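Local coordinates for putative glycosidase ph117-related (Bacteroides thetaiotaomicron, PDB 5A7V), which probably cleaves or phosphorolyses beta-mannosides as a five-bladed beta-propeller enzyme of family GH130, and binds mannose in its central pocket, at residues V158-L171 and F197-T209. Residues are numbered along the deposited sequence; the frame is centred on the assembly and turned at random.
Sequences VMTYTQWNRHIPRL and FFNLGCKSGSILT. With MAN (alpha-D-mannopyranose), chain D; BMA (beta-D-mannopyranose), chain C; SO4 (sulfate ion), chain I.
The guanidinium of Arg170 is gripped along its edge: NE donates to Phe198 O (2.9 Å) and NH2 to Asn199 OD1 (2.9 Å), both acceptors in its plane, while NH1 and NH2 hold a sulfate probably carried over from crystallisation. Ile168 CG2 lies over one guanidinium face; the amide of Asn199 runs alongside, turned 71° from it. Trp164 has C6 of a mannose modelled as both anomers centred over one ring face, Arg166 N over the opposite one and Ile168 C at the edge; its NE1 hydrogen-bonds to Gly103 O. An extended chain carries the charged group of Arg170 to the turn 197-200, although CB leaves the backbone away from 197-209. Here the hairpin of strands 157-164 and 169-176, the two middle strands of one four-stranded propeller blade, meets the loop leading into strand 205-212 of the next. Cys202 N donates to Pro169 O with 162° at the hydrogen, from above the carbonyl plane, and Leu171 N donates a long hydrogen bond to Cys202 SG (3.5 Å). Bent at chi3 (64°), Lys203 passes Pro169 and brings NZ to the sugar O6 (2.9 Å) of either anomer; Arg93 also binds it. Two waters tie Thr162 OG1 to Lys203 NZ and Ser204 N. Thr160 OG1 donates to a lone pair of Gly205 O (2.8 Å), a water links the same hydroxyl to Gly205 N, and Ile207 CD1 packs on Val158 CG1 (3.7 Å).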
loop_
_atom_site.group_PDB
_atom_site.type_symbol
_atom_site.label_atom_id
_atom_site.label_comp_id
_atom_site.label_asym_id
_atom_site.label_seq_id
_atom_site.Cartn_x
_atom_site.Cartn_y
_atom_site.Cartn_z
ATOM N N VAL A 158 2.320 13.640 2.310
ATOM C CA VAL A 158 1.589 13.489 1.085
ATOM C C VAL A 158 0.968 12.070 1.096
ATOM O O VAL A 158 1.704 11.071 1.154
ATOM C CB VAL A 158 2.464 13.675 -0.164
ATOM C CG1 VAL A 158 1.648 13.575 -1.446
ATOM C CG2 VAL A 158 3.155 15.032 -0.103
ATOM N N MET A 159 -0.372 12.044 1.061
ATOM C CA MET A 159 -1.170 10.787 1.074
ATOM C C MET A 159 -1.737 10.555 -0.307
ATOM O O MET A 159 -2.426 11.431 -0.870
ATOM C CB MET A 159 -2.376 10.899 2.004
ATOM C CG MET A 159 -3.256 9.646 2.055
ATOM S SD MET A 159 -4.907 9.874 2.702
ATOM C CE MET A 159 -4.509 10.282 4.399
ATOM N N THR A 160 -1.491 9.353 -0.845
ATOM C CA THR A 160 -2.233 8.885 -2.005
ATOM C C THR A 160 -3.323 7.894 -1.468
ATOM O O THR A 160 -3.095 7.180 -0.490
ATOM C CB THR A 160 -1.339 8.157 -2.992
ATOM O OG1 THR A 160 -0.815 6.976 -2.385
ATOM C CG2 THR A 160 -0.164 9.039 -3.481
ATOM N N TYR A 161 -4.492 7.954 -2.042
ATOM C CA TYR A 161 -5.604 7.069 -1.591
ATOM C C TYR A 161 -6.625 6.935 -2.703
ATOM O O TYR A 161 -6.528 7.605 -3.735
ATOM C CB TYR A 161 -6.226 7.647 -0.310
ATOM C CG TYR A 161 -7.062 8.903 -0.503
ATOM C CD1 TYR A 161 -6.439 10.175 -0.625
ATOM C CD2 TYR A 161 -8.404 8.837 -0.511
ATOM C CE1 TYR A 161 -7.168 11.305 -0.822
ATOM C CE2 TYR A 161 -9.198 9.963 -0.706
ATOM C CZ TYR A 161 -8.565 11.250 -0.842
ATOM O OH TYR A 161 -9.349 12.399 -0.947
ATOM N N THR A 162 -7.578 5.995 -2.522
ATOM C CA THR A 162 -8.649 5.828 -3.473
ATOM C C THR A 162 -9.941 6.516 -3.020
ATOM O O THR A 162 -10.398 6.286 -1.879
ATOM C CB THR A 162 -8.992 4.326 -3.644
ATOM O OG1 THR A 162 -7.776 3.610 -3.845
ATOM C CG2 THR A 162 -9.893 4.144 -4.838
ATOM N N GLN A 163 -10.528 7.309 -3.906
ATOM C CA GLN A 163 -11.872 7.827 -3.729
ATOM C C GLN A 163 -12.844 6.801 -4.302
ATOM O O GLN A 163 -12.685 6.414 -5.459
ATOM C CB GLN A 163 -12.027 9.183 -4.474
ATOM C CG GLN A 163 -11.039 10.225 -4.032
ATOM C CD GLN A 163 -11.204 11.490 -4.831
ATOM O OE1 GLN A 163 -11.038 11.499 -6.065
ATOM N NE2 GLN A 163 -11.473 12.569 -4.154
ATOM N N TRP A 164 -13.869 6.444 -3.541
ATOM C CA TRP A 164 -14.825 5.467 -4.020
ATOM C C TRP A 164 -16.253 5.968 -3.840
ATOM O O TRP A 164 -16.728 6.193 -2.707
ATOM C CB TRP A 164 -14.609 4.109 -3.339
ATOM C CG TRP A 164 -15.495 2.951 -3.727
ATOM C CD1 TRP A 164 -16.085 2.096 -2.851
ATOM C CD2 TRP A 164 -15.852 2.505 -5.042
ATOM N NE1 TRP A 164 -16.740 1.099 -3.526
ATOM C CE2 TRP A 164 -16.623 1.312 -4.879
ATOM C CE3 TRP A 164 -15.569 2.939 -6.344
ATOM C CZ2 TRP A 164 -17.122 0.573 -5.957
ATOM C CZ3 TRP A 164 -16.053 2.179 -7.420
ATOM C CH2 TRP A 164 -16.814 1.002 -7.224
ATOM N N ASN A 165 -16.958 6.096 -4.967
ATOM C CA ASN A 165 -18.367 6.533 -4.999
ATOM C C ASN A 165 -19.328 5.484 -5.552
ATOM O O ASN A 165 -20.437 5.799 -5.972
ATOM C CB ASN A 165 -18.494 7.836 -5.807
ATOM C CG ASN A 165 -18.153 7.655 -7.269
ATOM O OD1 ASN A 165 -17.775 6.553 -7.710
ATOM N ND2 ASN A 165 -18.269 8.723 -8.033
ATOM N N ARG A 166 -18.881 4.223 -5.555
ATOM C CA ARG A 166 -19.628 3.068 -6.105
ATOM C C ARG A 166 -19.747 3.086 -7.620
ATOM O O ARG A 166 -20.403 2.201 -8.185
ATOM C CB ARG A 166 -20.977 2.916 -5.433
ATOM C CG ARG A 166 -20.861 2.496 -3.983
ATOM C CD ARG A 166 -20.440 1.076 -3.816
ATOM N NE ARG A 166 -21.549 0.166 -3.978
ATOM C CZ ARG A 166 -22.489 -0.040 -3.043
ATOM N NH1 ARG A 166 -22.481 0.638 -1.856
ATOM N NH2 ARG A 166 -23.452 -0.905 -3.292
ATOM N N HIS A 167 -19.086 4.054 -8.292
ATOM C CA HIS A 167 -19.039 4.081 -9.756
ATOM C C HIS A 167 -17.630 3.862 -10.279
ATOM O O HIS A 167 -17.373 2.873 -10.956
ATOM C CB HIS A 167 -19.671 5.352 -10.355
ATOM C CG HIS A 167 -19.730 5.326 -11.854
ATOM N ND1 HIS A 167 -19.645 6.452 -12.634
ATOM C CD2 HIS A 167 -19.803 4.284 -12.721
ATOM C CE1 HIS A 167 -19.655 6.118 -13.918
ATOM N NE2 HIS A 167 -19.758 4.803 -13.991
ATOM N N ILE A 168 -16.707 4.755 -9.948
ATOM C CA ILE A 168 -15.341 4.728 -10.451
ATOM C C ILE A 168 -14.386 4.961 -9.263
ATOM O O ILE A 168 -14.554 5.937 -8.539
ATOM C CB ILE A 168 -15.115 5.816 -11.527
ATOM C CG1 ILE A 168 -16.025 5.586 -12.732
ATOM C CG2 ILE A 168 -13.661 5.835 -11.958
ATOM C CD1 ILE A 168 -16.055 6.704 -13.764
ATOM N N PRO A 169 -13.399 4.066 -9.036
ATOM C CA PRO A 169 -12.354 4.330 -8.048
ATOM C C PRO A 169 -11.325 5.264 -8.643
ATOM O O PRO A 169 -10.882 5.072 -9.769
ATOM C CB PRO A 169 -11.726 2.959 -7.785
ATOM C CG PRO A 169 -12.030 2.154 -8.992
ATOM C CD PRO A 169 -13.183 2.773 -9.723
ATOM N N ARG A 170 -10.936 6.317 -7.900
ATOM C CA ARG A 170 -9.950 7.265 -8.416
ATOM C C ARG A 170 -8.783 7.463 -7.439
ATOM O O ARG A 170 -8.986 7.651 -6.235
ATOM C CB ARG A 170 -10.583 8.631 -8.694
ATOM C CG ARG A 170 -11.646 8.645 -9.775
ATOM C CD ARG A 170 -12.251 10.037 -9.950
ATOM N NE ARG A 170 -13.089 10.186 -11.140
ATOM C CZ ARG A 170 -14.380 9.860 -11.197
ATOM N NH1 ARG A 170 -14.997 9.369 -10.132
ATOM N NH2 ARG A 170 -15.063 10.061 -12.306
ATOM N N LEU A 171 -7.574 7.452 -7.986
ATOM C CA LEU A 171 -6.368 7.769 -7.217
ATOM C C LEU A 171 -6.320 9.287 -6.933
ATOM O O LEU A 171 -6.351 10.074 -7.886
ATOM C CB LEU A 171 -5.124 7.370 -8.011
ATOM C CG LEU A 171 -3.783 7.543 -7.320
ATOM C CD1 LEU A 171 -3.685 6.813 -6.006
ATOM C CD2 LEU A 171 -2.626 7.148 -8.240
ATOM N N PHE A 197 -7.713 11.835 -18.172
ATOM C CA PHE A 197 -7.800 10.720 -17.213
ATOM C C PHE A 197 -8.616 11.057 -15.974
ATOM O O PHE A 197 -8.567 10.317 -15.007
ATOM C CB PHE A 197 -6.400 10.204 -16.875
ATOM C CG PHE A 197 -5.618 9.695 -18.088
ATOM C CD1 PHE A 197 -6.011 8.547 -18.736
ATOM C CD2 PHE A 197 -4.508 10.351 -18.559
ATOM C CE1 PHE A 197 -5.270 8.099 -19.825
ATOM C CE2 PHE A 197 -3.770 9.911 -19.655
ATOM C CZ PHE A 197 -4.157 8.763 -20.282
ATOM N N PHE A 198 -9.410 12.143 -15.989
ATOM C CA PHE A 198 -10.236 12.439 -14.816
ATOM C C PHE A 198 -11.126 11.245 -14.448
ATOM O O PHE A 198 -11.285 10.948 -13.278
ATOM C CB PHE A 198 -11.083 13.707 -15.026
ATOM C CG PHE A 198 -11.858 14.114 -13.806
ATOM C CD1 PHE A 198 -13.094 13.573 -13.532
ATOM C CD2 PHE A 198 -11.336 15.049 -12.917
ATOM C CE1 PHE A 198 -13.790 13.927 -12.399
ATOM C CE2 PHE A 198 -12.029 15.408 -11.791
ATOM C CZ PHE A 198 -13.255 14.859 -11.535
ATOM N N ASN A 199 -11.722 10.607 -15.463
ATOM C CA ASN A 199 -12.623 9.476 -15.258
ATOM C C ASN A 199 -11.944 8.121 -15.312
ATOM O O ASN A 199 -12.644 7.094 -15.380
ATOM C CB ASN A 199 -13.800 9.512 -16.243
ATOM C CG ASN A 199 -14.645 10.725 -16.075
ATOM O OD1 ASN A 199 -14.909 11.178 -14.935
ATOM N ND2 ASN A 199 -15.122 11.258 -17.202
ATOM N N LEU A 200 -10.610 8.087 -15.256
ATOM C CA LEU A 200 -9.881 6.810 -15.228
ATOM C C LEU A 200 -10.066 6.111 -13.899
ATOM O O LEU A 200 -9.875 6.704 -12.818
ATOM C CB LEU A 200 -8.391 7.066 -15.446
ATOM C CG LEU A 200 -7.450 5.863 -15.361
ATOM C CD1 LEU A 200 -7.675 4.957 -16.544
ATOM C CD2 LEU A 200 -6.019 6.334 -15.281
ATOM N N GLY A 201 -10.462 4.831 -13.952
ATOM C CA GLY A 201 -10.467 4.007 -12.747
ATOM C C GLY A 201 -9.026 3.638 -12.424
ATOM O O GLY A 201 -8.295 3.028 -13.225
ATOM N N CYS A 202 -8.580 4.056 -11.267
ATOM C CA CYS A 202 -7.201 3.897 -10.854
ATOM C C CYS A 202 -7.057 3.927 -9.337
ATOM O O CYS A 202 -7.953 4.404 -8.632
ATOM C CB CYS A 202 -6.307 4.940 -11.546
ATOM S SG CYS A 202 -6.762 6.663 -11.279
ATOM N N LYS A 203 -5.888 3.485 -8.864
ATOM C CA LYS A 203 -5.587 3.368 -7.436
ATOM C C LYS A 203 -4.135 2.974 -7.251
ATOM O O LYS A 203 -3.459 2.664 -8.237
ATOM C CB LYS A 203 -6.538 2.381 -6.725
ATOM C CG LYS A 203 -6.550 0.960 -7.333
ATOM C CD LYS A 203 -7.420 -0.025 -6.522
ATOM C CE LYS A 203 -8.866 0.359 -6.531
ATOM N NZ LYS A 203 -9.716 -0.548 -5.717
ATOM N N SER A 204 -3.670 3.009 -6.021
ATOM C CA SER A 204 -2.384 2.415 -5.593
ATOM C C SER A 204 -1.167 3.198 -6.111
ATOM O O SER A 204 -0.535 2.811 -7.099
ATOM C CB SER A 204 -2.325 0.926 -5.950
ATOM O OG SER A 204 -3.375 0.258 -5.266
ATOM N N GLY A 205 -0.880 4.311 -5.415
ATOM C CA GLY A 205 0.198 5.222 -5.797
ATOM C C GLY A 205 1.368 5.206 -4.850
ATOM O O GLY A 205 1.207 5.535 -3.656
ATOM N N SER A 206 2.562 4.878 -5.356
ATOM C CA SER A 206 3.828 4.732 -4.600
ATOM C C SER A 206 4.825 5.811 -5.038
ATOM O O SER A 206 5.521 5.693 -6.064
ATOM C CB SER A 206 4.416 3.352 -4.922
ATOM O OG SER A 206 3.526 2.291 -4.552
ATOM N N ILE A 207 4.854 6.900 -4.262
ATOM C CA ILE A 207 5.778 8.009 -4.501
ATOM C C ILE A 207 7.207 7.567 -4.221
ATOM O O ILE A 207 7.466 6.778 -3.309
ATOM C CB ILE A 207 5.344 9.248 -3.706
ATOM C CG1 ILE A 207 3.975 9.720 -4.132
ATOM C CG2 ILE A 207 6.352 10.392 -3.815
ATOM C CD1 ILE A 207 3.359 10.837 -3.301
ATOM N N LEU A 208 8.166 8.070 -5.041
ATOM C CA LEU A 208 9.576 7.773 -4.826
ATOM C C LEU A 208 10.152 8.497 -3.604
ATOM O O LEU A 208 9.954 9.738 -3.485
ATOM C CB LEU A 208 10.372 8.140 -6.079
ATOM C CG LEU A 208 11.868 7.875 -6.047
ATOM C CD1 LEU A 208 12.135 6.367 -5.953
ATOM C CD2 LEU A 208 12.520 8.434 -7.286
ATOM N N THR A 209 10.915 7.775 -2.803
ATOM C CA THR A 209 11.558 8.257 -1.575
ATOM C C THR A 209 13.001 7.777 -1.509
ATOM O O THR A 209 13.430 6.899 -2.292
ATOM C CB THR A 209 10.813 7.736 -0.315
ATOM O OG1 THR A 209 11.021 6.298 -0.191
ATOM C CG2 THR A 209 9.341 8.046 -0.340
HETATM C C1 MAN D . -12.394 -3.264 -5.080
HETATM C C2 MAN D . -11.408 -3.494 -4.015
HETATM C C3 MAN D . -12.063 -2.929 -2.775
HETATM C C4 MAN D . -12.547 -1.491 -2.913
HETATM C C5 MAN D . -13.325 -1.289 -4.201
HETATM C C6 MAN D . -13.400 0.164 -4.618
HETATM O O1 MAN D . -13.524 -4.050 -5.076
HETATM O O2 MAN D . -10.199 -2.769 -4.204
HETATM O O3 MAN D . -11.202 -2.956 -1.628
HETATM O O4 MAN D . -13.407 -1.158 -1.808
HETATM O O5 MAN D . -12.720 -1.953 -5.293
HETATM O O6 MAN D . -12.111 0.760 -4.805
HETATM C C1 BMA C . -12.327 -3.413 -5.008
HETATM C C2 BMA C . -11.544 -3.545 -3.697
HETATM C C3 BMA C . -12.313 -2.852 -2.596
HETATM C C4 BMA C . -12.628 -1.423 -2.995
HETATM C C5 BMA C . -13.199 -1.343 -4.416
HETATM C C6 BMA C . -13.368 0.084 -4.903
HETATM O O1 BMA C . -11.762 -4.063 -6.136
HETATM O O2 BMA C . -10.265 -2.906 -3.810
HETATM O O3 BMA C . -11.615 -2.891 -1.294
HETATM O O4 BMA C . -13.583 -0.919 -2.047
HETATM O O5 BMA C . -12.385 -2.035 -5.391
HETATM O O6 BMA C . -12.142 0.822 -4.903
HETATM S S SO4 I . -18.603 9.490 -11.617
HETATM O O1 SO4 I . -17.745 8.603 -10.820
HETATM O O2 SO4 I . -19.063 10.639 -10.784
HETATM O O3 SO4 I . -19.765 8.702 -12.122
HETATM O O4 SO4 I . -17.861 10.097 -12.750
HETATM O O HOH W 1 -2.621 4.911 -3.116
HETATM O O HOH W 2 -8.788 1.015 -3.301
HETATM O O HOH W 3 -5.106 3.738 -3.416
#